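Local coordinates for Beta/gamma crystallin 'Greek key' domain-containing protein (Methanosaeta thermophila PT, PDB 5HT7), which binds transition-metal ions as a trimeric betagamma-crystallin, holding an iron(II) ion between its three subunits, though its biological role is not established, at residues A[13-16]-A[20-23]; A[54-59]-A[73-78]; A[63-66]-A[70-73]. All coordinates share one frame; numbering follows the deposited sequence.

Contact 1: residues A[13-16]-A[20-23]; sequences VHKH and SDAD. With FE2 (Fe (II) ion), chain D.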
loop_
_atom_site.group_PDB
_atom_site.type_symbol
_atom_site.label_atom_id
_atom_site.label_comp_id
_atom_site.label_asym_id
_atom_site.label_seq_id
_atom_site.Cartn_x
_atom_site.Cartn_y
_atom_site.Cartn_z
ATOM N N VAL A 13 -6.699 7.927 -4.041
ATOM C CA VAL A 13 -6.814 6.625 -3.388
ATOM C C VAL A 13 -6.153 5.552 -4.265
ATOM O O VAL A 13 -6.146 5.654 -5.486
ATOM C CB VAL A 13 -8.287 6.229 -3.101
ATOM C CG1 VAL A 13 -8.887 7.148 -2.033
ATOM C CG2 VAL A 13 -9.121 6.272 -4.369
ATOM N N HIS A 14 -5.554 4.551 -3.629
ATOM C CA HIS A 14 -4.824 3.547 -4.384
ATOM C C HIS A 14 -5.282 2.156 -3.987
ATOM O O HIS A 14 -5.932 1.973 -2.953
ATOM C CB HIS A 14 -3.315 3.713 -4.177
ATOM C CG HIS A 14 -2.845 3.339 -2.809
ATOM N ND1 HIS A 14 -2.803 4.236 -1.765
ATOM C CD2 HIS A 14 -2.371 2.167 -2.321
ATOM C CE1 HIS A 14 -2.335 3.631 -0.685
ATOM N NE2 HIS A 14 -2.076 2.373 -0.997
ATOM N N LYS A 15 -4.939 1.183 -4.825
ATOM C CA LYS A 15 -5.368 -0.192 -4.668
ATOM C C LYS A 15 -4.227 -1.129 -5.051
ATOM O O LYS A 15 -3.706 -1.039 -6.154
ATOM C CB LYS A 15 -6.600 -0.461 -5.543
ATOM C CG LYS A 15 -7.152 -1.880 -5.470
ATOM C CD LYS A 15 -8.440 -1.979 -6.292
ATOM C CE LYS A 15 -8.790 -3.440 -6.550
ATOM N NZ LYS A 15 -9.011 -4.202 -5.307
ATOM N N HIS A 16 -3.857 -2.023 -4.140
ATOM C CA HIS A 16 -2.819 -3.017 -4.393
ATOM C C HIS A 16 -3.388 -4.261 -5.021
ATOM O O HIS A 16 -4.391 -4.808 -4.533
ATOM C CB HIS A 16 -2.129 -3.414 -3.091
ATOM C CG HIS A 16 -1.430 -2.272 -2.429
ATOM N ND1 HIS A 16 -0.157 -1.890 -2.772
ATOM C CD2 HIS A 16 -1.843 -1.411 -1.470
ATOM C CE1 HIS A 16 0.202 -0.851 -2.036
ATOM N NE2 HIS A 16 -0.805 -0.540 -1.239
ATOM N N SER A 20 -3.645 -11.137 -9.171
ATOM C CA SER A 20 -4.787 -10.842 -10.028
ATOM C C SER A 20 -5.916 -10.225 -9.253
ATOM O O SER A 20 -5.929 -10.257 -8.018
ATOM C CB SER A 20 -5.293 -12.118 -10.710
ATOM O OG SER A 20 -5.664 -13.074 -9.735
ATOM N N ASP A 21 -6.866 -9.657 -9.991
ATOM C CA ASP A 21 -8.134 -9.234 -9.418
ATOM C C ASP A 21 -9.211 -9.484 -10.454
ATOM O O ASP A 21 -9.218 -8.837 -11.499
ATOM C CB ASP A 21 -8.098 -7.754 -9.012
ATOM C CG ASP A 21 -9.314 -7.346 -8.196
ATOM O OD1 ASP A 21 -10.387 -7.968 -8.362
ATOM O OD2 ASP A 21 -9.205 -6.404 -7.375
ATOM N N ALA A 22 -10.120 -10.418 -10.168
ATOM C CA ALA A 22 -11.135 -10.798 -11.144
ATOM C C ALA A 22 -12.290 -9.807 -11.192
ATOM O O ALA A 22 -13.164 -9.918 -12.042
ATOM C CB ALA A 22 -11.672 -12.218 -10.845
ATOM N N ASP A 23 -12.301 -8.836 -10.283
ATOM C CA ASP A 23 -13.436 -7.922 -10.196
ATOM C C ASP A 23 -13.030 -6.630 -9.496
ATOM O O ASP A 23 -13.408 -6.409 -8.351
ATOM C CB ASP A 23 -14.582 -8.613 -9.457
ATOM C CG ASP A 23 -15.950 -8.024 -9.767
ATOM O OD1 ASP A 23 -16.070 -7.117 -10.610
ATOM O OD2 ASP A 23 -16.921 -8.505 -9.154
HETATM FE FE FE2 D . -1.035 0.986 0.426
HETATM O O HOH W 1 -11.413 -5.692 -6.471
#
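Lys-15 reaches from strand 14-16 to Asp-21 of strand 20-21, tying the two Greek-key sheets of the betagamma-crystallin domain together by a buried salt bridge. Its CB points toward segment 20-23, and with CG anti to the backbone N (chi1 180°) the methylenes CG and CD run on extended, without touching Asp-21, and carry CE to 3.1 Å from Asp-21 OD2. The turn at chi4 (60°) then sets NZ 3.0 Å from Asp-21 OD2. The hydrogen bond within this salt bridge is weak, and the two side chains cross at about a right angle. The stronger partner of NZ is Asp-27, outside the two segments, so two carboxylates share the ammonium, which probably helps to keep it charged when buried. A water accepts from NZ at 3.1 Å and lies beside Asp-21 OD2 and the carbonyl O of Asp-23. The other carboxylate oxygen, Asp-21 OD1, is met on its anti side, somewhat out of the carboxylate plane, by the backbone N of Asp-23 at 2.8 Å, forming an Asx turn; it also makes a salt bridge with Arg-11 of the second subunit.

His-14 and His-16, the neighbours of Lys-15, bind the iron(II) ion. The same two histidines of the second and third subunits complete six nitrogen ligands, so the metal joins the trimer. Within this subunit His-16 CD2 lies at the edge of the His-14 ring, in its plane, while the metal bonds measure 2.2 Å from His-14 NE2 and 2.3 Å from His-16 NE2.

Contact 2: residues A[54-59]-A[73-78]; sequences SPYEAE and INVIGS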
loop_
_atom_site.group_PDB
_atom_site.type_symbol
_atom_site.label_atom_id
_atom_site.label_comp_id
_atom_site.label_asym_id
_atom_site.label_seq_id
_atom_site.Cartn_x
_atom_site.Cartn_y
_atom_site.Cartn_z
ATOM N N SER A 54 -12.428 -9.516 -22.290
ATOM C CA SER A 54 -12.193 -8.322 -23.097
ATOM C C SER A 54 -10.912 -7.589 -22.709
ATOM O O SER A 54 -10.960 -6.488 -22.139
ATOM C CB SER A 54 -13.374 -7.355 -23.013
ATOM O OG SER A 54 -13.087 -6.181 -23.763
ATOM N N PRO A 55 -9.765 -8.180 -23.054
ATOM C CA PRO A 55 -8.466 -7.597 -22.704
ATOM C C PRO A 55 -8.108 -6.378 -23.544
ATOM O O PRO A 55 -8.470 -6.295 -24.714
ATOM C CB PRO A 55 -7.488 -8.741 -22.977
ATOM C CG PRO A 55 -8.138 -9.500 -24.110
ATOM C CD PRO A 55 -9.626 -9.399 -23.878
ATOM N N TYR A 56 -7.418 -5.427 -22.924
ATOM C CA TYR A 56 -6.751 -4.367 -23.656
ATOM C C TYR A 56 -5.543 -4.964 -24.367
ATOM O O TYR A 56 -5.010 -5.972 -23.926
ATOM C CB TYR A 56 -6.316 -3.252 -22.713
ATOM C CG TYR A 56 -7.443 -2.467 -22.096
ATOM C CD1 TYR A 56 -8.058 -1.434 -22.798
ATOM C CD2 TYR A 56 -7.874 -2.732 -20.802
ATOM C CE1 TYR A 56 -9.085 -0.689 -22.226
ATOM C CE2 TYR A 56 -8.894 -1.991 -20.224
ATOM C CZ TYR A 56 -9.493 -0.972 -20.942
ATOM O OH TYR A 56 -10.503 -0.243 -20.370
ATOM N N GLU A 57 -5.110 -4.350 -25.460
ATOM C CA GLU A 57 -3.994 -4.905 -26.221
ATOM C C GLU A 57 -2.663 -4.645 -25.520
ATOM O O GLU A 57 -1.798 -5.527 -25.459
ATOM C CB GLU A 57 -3.969 -4.341 -27.644
ATOM C CG GLU A 57 -2.739 -4.771 -28.436
ATOM C CD GLU A 57 -2.955 -4.759 -29.941
ATOM O OE1 GLU A 57 -3.862 -4.044 -30.421
ATOM O OE2 GLU A 57 -2.227 -5.499 -30.642
ATOM N N ALA A 58 -2.513 -3.442 -24.976
ATOM C CA ALA A 58 -1.286 -3.056 -24.289
ATOM C C ALA A 58 -1.054 -3.891 -23.035
ATOM O O ALA A 58 -1.939 -3.989 -22.178
ATOM C CB ALA A 58 -1.331 -1.573 -23.938
ATOM N N GLU A 59 0.138 -4.474 -22.929
ATOM C CA GLU A 59 0.539 -5.210 -21.734
ATOM C C GLU A 59 1.657 -4.485 -20.996
ATOM O O GLU A 59 2.512 -3.847 -21.613
ATOM C CB GLU A 59 0.967 -6.625 -22.105
ATOM C CG GLU A 59 -0.176 -7.454 -22.661
ATOM C CD GLU A 59 0.277 -8.813 -23.124
ATOM O OE1 GLU A 59 1.486 -8.962 -23.404
ATOM O OE2 GLU A 59 -0.573 -9.725 -23.209
ATOM N N ILE A 73 -6.951 3.164 -21.911
ATOM C CA ILE A 73 -7.557 2.434 -20.813
ATOM C C ILE A 73 -8.269 3.391 -19.885
ATOM O O ILE A 73 -7.641 4.269 -19.282
ATOM C CB ILE A 73 -6.499 1.631 -20.031
ATOM C CG1 ILE A 73 -5.824 0.617 -20.964
ATOM C CG2 ILE A 73 -7.130 0.962 -18.823
ATOM C CD1 ILE A 73 -4.601 -0.035 -20.394
ATOM N N ASN A 74 -9.581 3.239 -19.769
ATOM C CA ASN A 74 -10.333 4.127 -18.894
ATOM C C ASN A 74 -11.055 3.351 -17.793
ATOM O O ASN A 74 -11.390 3.908 -16.747
ATOM C CB ASN A 74 -11.321 4.970 -19.711
ATOM C CG ASN A 74 -10.642 6.139 -20.429
ATOM O OD1 ASN A 74 -10.317 7.158 -19.821
ATOM N ND2 ASN A 74 -10.405 5.977 -21.730
ATOM N N VAL A 75 -11.280 2.062 -18.025
ATOM C CA VAL A 75 -11.890 1.210 -17.017
ATOM C C VAL A 75 -11.154 -0.126 -16.938
ATOM O O VAL A 75 -10.731 -0.672 -17.953
ATOM C CB VAL A 75 -13.388 0.978 -17.304
ATOM C CG1 VAL A 75 -13.588 0.390 -18.690
ATOM C CG2 VAL A 75 -14.011 0.083 -16.238
ATOM N N ILE A 76 -10.972 -0.636 -15.724
ATOM C CA ILE A 76 -10.326 -1.932 -15.541
ATOM C C ILE A 76 -11.269 -2.847 -14.780
ATOM O O ILE A 76 -11.469 -2.696 -13.572
ATOM C CB ILE A 76 -8.978 -1.803 -14.788
ATOM C CG1 ILE A 76 -8.043 -0.845 -15.537
ATOM C CG2 ILE A 76 -8.327 -3.173 -14.612
ATOM C CD1 ILE A 76 -6.688 -0.638 -14.853
ATOM N N GLY A 77 -11.875 -3.795 -15.486
ATOM C CA GLY A 77 -12.799 -4.693 -14.832
ATOM C C GLY A 77 -12.064 -5.804 -14.109
ATOM O O GLY A 77 -12.567 -6.356 -13.132
ATOM N N SER A 78 -10.888 -6.151 -14.616
ATOM C CA SER A 78 -10.061 -7.187 -14.007
ATOM C C SER A 78 -8.639 -7.064 -14.542
ATOM O O SER A 78 -8.399 -6.377 -15.542
ATOM C CB SER A 78 -10.621 -8.589 -14.293
ATOM O OG SER A 78 -10.699 -8.833 -15.686
#
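Ile-73, the first residue of segment 73-78, lies over one face of the Tyr-56 ring, and the chain then passes round to the phenol's hydroxyl end. CG1 of Ile-73 sits 3.6 Å from the centroid of the Tyr-56 ring and 12° off its normal, a CH-pi contact nearly over the middle of the face. With CG1 beside the backbone N (chi1 -61°) and CG2 anti to it, CG1 covers the middle of the ring and CG2 its hydroxyl end, 3.7 Å from Tyr-56 CZ. Asn-74 turns its side chain away and brings its backbone N to 3.7 Å from Tyr-56 OH, an oblique approach. At Val-75 the chain offers its carbonyl: Tyr-56 OH donates to Val-75 O over a very short 2.5 Å, with the acceptor at the ring edge and in its plane. CG1 of Val-75 adds an apolar flank, 3.6 Å from Tyr-56 OH. One face packed and one edge bonded together fix the rotation of the phenol. A phenylalanine in place of Tyr-56 would probably keep the cover of Ile-73 but leave Val-75 O without its donor, so that the loop could shift more easily. The buried side chain of Ile-76 packs on Leu-46, Pro-34 and Ile-68, while Gly-77 and Ser-78 pair with the single residue Tyr-47, forming a classic beta bulge. Arg-48 makes a cation-pi contact with Tyr-56. The contact thus fastens the loop between strands 63-65 and 78-81 to the weakly bonded strand 55-56, whose Tyr-56 is backbone-bonded to Leu-46 of strand 44-47.

Contact 3: residues A[63-66]-A[70-73]; sequences GIYP and DYGI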
loop_
_atom_site.group_PDB
_atom_site.type_symbol
_atom_site.label_atom_id
_atom_site.label_comp_id
_atom_site.label_asym_id
_atom_site.label_seq_id
_atom_site.Cartn_x
_atom_site.Cartn_y
_atom_site.Cartn_z
ATOM N N GLY A 63 7.264 -0.691 -14.190
ATOM C CA GLY A 63 7.364 0.700 -14.579
ATOM C C GLY A 63 6.314 1.584 -13.927
ATOM O O GLY A 63 5.463 1.112 -13.178
ATOM N N ILE A 64 6.385 2.871 -14.230
ATOM C CA ILE A 64 5.464 3.872 -13.713
ATOM C C ILE A 64 4.645 4.446 -14.869
ATOM O O ILE A 64 5.208 4.983 -15.830
ATOM C CB ILE A 64 6.225 5.006 -12.978
ATOM C CG1 ILE A 64 7.017 4.438 -11.792
ATOM C CG2 ILE A 64 5.273 6.075 -12.499
ATOM C CD1 ILE A 64 7.867 5.480 -11.060
ATOM N N TYR A 65 3.322 4.327 -14.783
ATOM C CA TYR A 65 2.424 4.754 -15.862
ATOM C C TYR A 65 1.470 5.855 -15.399
ATOM O O TYR A 65 0.368 5.577 -14.938
ATOM C CB TYR A 65 1.642 3.548 -16.396
ATOM C CG TYR A 65 2.554 2.420 -16.814
ATOM C CD1 TYR A 65 3.133 2.401 -18.079
ATOM C CD2 TYR A 65 2.873 1.397 -15.931
ATOM C CE1 TYR A 65 3.987 1.376 -18.460
ATOM C CE2 TYR A 65 3.725 0.367 -16.305
ATOM C CZ TYR A 65 4.279 0.364 -17.575
ATOM O OH TYR A 65 5.131 -0.651 -17.951
ATOM N N PRO A 66 1.900 7.120 -15.531
ATOM C CA PRO A 66 1.233 8.271 -14.903
ATOM C C PRO A 66 -0.118 8.623 -15.494
ATOM O O PRO A 66 -0.861 9.377 -14.870
ATOM C CB PRO A 66 2.215 9.422 -15.147
ATOM C CG PRO A 66 3.513 8.767 -15.460
ATOM C CD PRO A 66 3.145 7.525 -16.201
ATOM N N ASP A 70 -3.706 7.370 -21.763
ATOM C CA ASP A 70 -2.870 7.444 -22.961
ATOM C C ASP A 70 -2.859 6.123 -23.736
ATOM O O ASP A 70 -2.732 6.112 -24.959
ATOM C CB ASP A 70 -1.439 7.836 -22.599
ATOM C CG ASP A 70 -1.347 9.225 -22.015
ATOM O OD1 ASP A 70 -2.384 9.923 -21.981
ATOM O OD2 ASP A 70 -0.237 9.629 -21.602
ATOM N N TYR A 71 -2.989 5.016 -23.016
ATOM C CA TYR A 71 -2.998 3.693 -23.626
ATOM C C TYR A 71 -4.420 3.269 -23.987
ATOM O O TYR A 71 -4.662 2.118 -24.353
ATOM C CB TYR A 71 -2.366 2.663 -22.680
ATOM C CG TYR A 71 -0.928 2.964 -22.311
ATOM C CD1 TYR A 71 -0.621 3.817 -21.257
ATOM C CD2 TYR A 71 0.122 2.394 -23.015
ATOM C CE1 TYR A 71 0.689 4.095 -20.922
ATOM C CE2 TYR A 71 1.433 2.666 -22.687
ATOM C CZ TYR A 71 1.710 3.515 -21.641
ATOM O OH TYR A 71 3.016 3.780 -21.312
ATOM N N GLY A 72 -5.360 4.201 -23.869
ATOM C CA GLY A 72 -6.750 3.933 -24.192
ATOM C C GLY A 72 -7.499 3.163 -23.120
ATOM O O GLY A 72 -8.557 2.580 -23.374
ATOM N N ILE A 73 -6.951 3.164 -21.911
ATOM C CA ILE A 73 -7.557 2.434 -20.813
ATOM C C ILE A 73 -8.269 3.391 -19.885
ATOM O O ILE A 73 -7.641 4.269 -19.282
ATOM C CB ILE A 73 -6.499 1.631 -20.031
ATOM C CG1 ILE A 73 -5.824 0.617 -20.964
ATOM C CG2 ILE A 73 -7.130 0.962 -18.823
ATOM C CD1 ILE A 73 -4.601 -0.035 -20.394
#
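Tyr-65 and Tyr-71 meet as an offset edge-to-face pair at the surface of the betagamma-crystallin domain, where strand 63-65, an outer strand of one Greek-key sheet, gives way to a short 3-10 turn. The ring planes stand at 79° to each other and the centroids are 6.0 Å apart, with the edge of Tyr-65 directed toward the face of Tyr-71. The offset is large: it runs along the long axis of the Tyr-71 ring and carries Tyr-65 CD1 beyond the ring to the hydroxyl, which it approaches obliquely. The nearest ring carbon of Tyr-71 is CZ, 4.0 Å from Tyr-65 CD1. Both CB atoms point toward the opposite segment, and in both residues CG is anti to the carbonyl carbon (chi1 -54° in Tyr-65, -60° in Tyr-71), which brings the two rings together between strand and turn, where the side chains cross at about a right angle.

Phe-60 meets each of the two rings edge-to-face as well, making a cluster of three aromatic residues. The OH of Tyr-65 is hydrogen-bonded to Gly-61 O, in the turn between strands 58-60 and 63-65, a bond at the far end of the ring from the backbone that helps to fix how the ring is turned. Next to Tyr-65 on the strand, Ile-64 packs on Phe-18 of the third subunit. Across the contact the hydroxyl of Tyr-71 lies in the plane of the Tyr-65 ring, at its edge, with Tyr-71 OH 3.5 Å from Tyr-65 CD1.

How the contacts relate
Contact 1 is buried, contact 2 partly so, and contact 3 lies at the surface; their chemistry follows. Charge and metal ligation dominate contact 1, whose strand 14-16 also faces the other subunits, whereas contact 2 combines a phenol-carbonyl bond with aliphatic cover and contact 3 rests on an offset edge-to-face aromatic pair, with no polar bond between its two segments. Contacts 2 and 3 share Ile-73 and touch where Tyr-56 CE1 lies 3.5 Å from Gly-72 O, so one loop is held at successive points. Contact 1 sits on the opposite side of the chain's centre from both, yet Asp-21 O packs on Ser-78 CB, joining it to contact 2 through the sheet of strands 20-21 and 78-81.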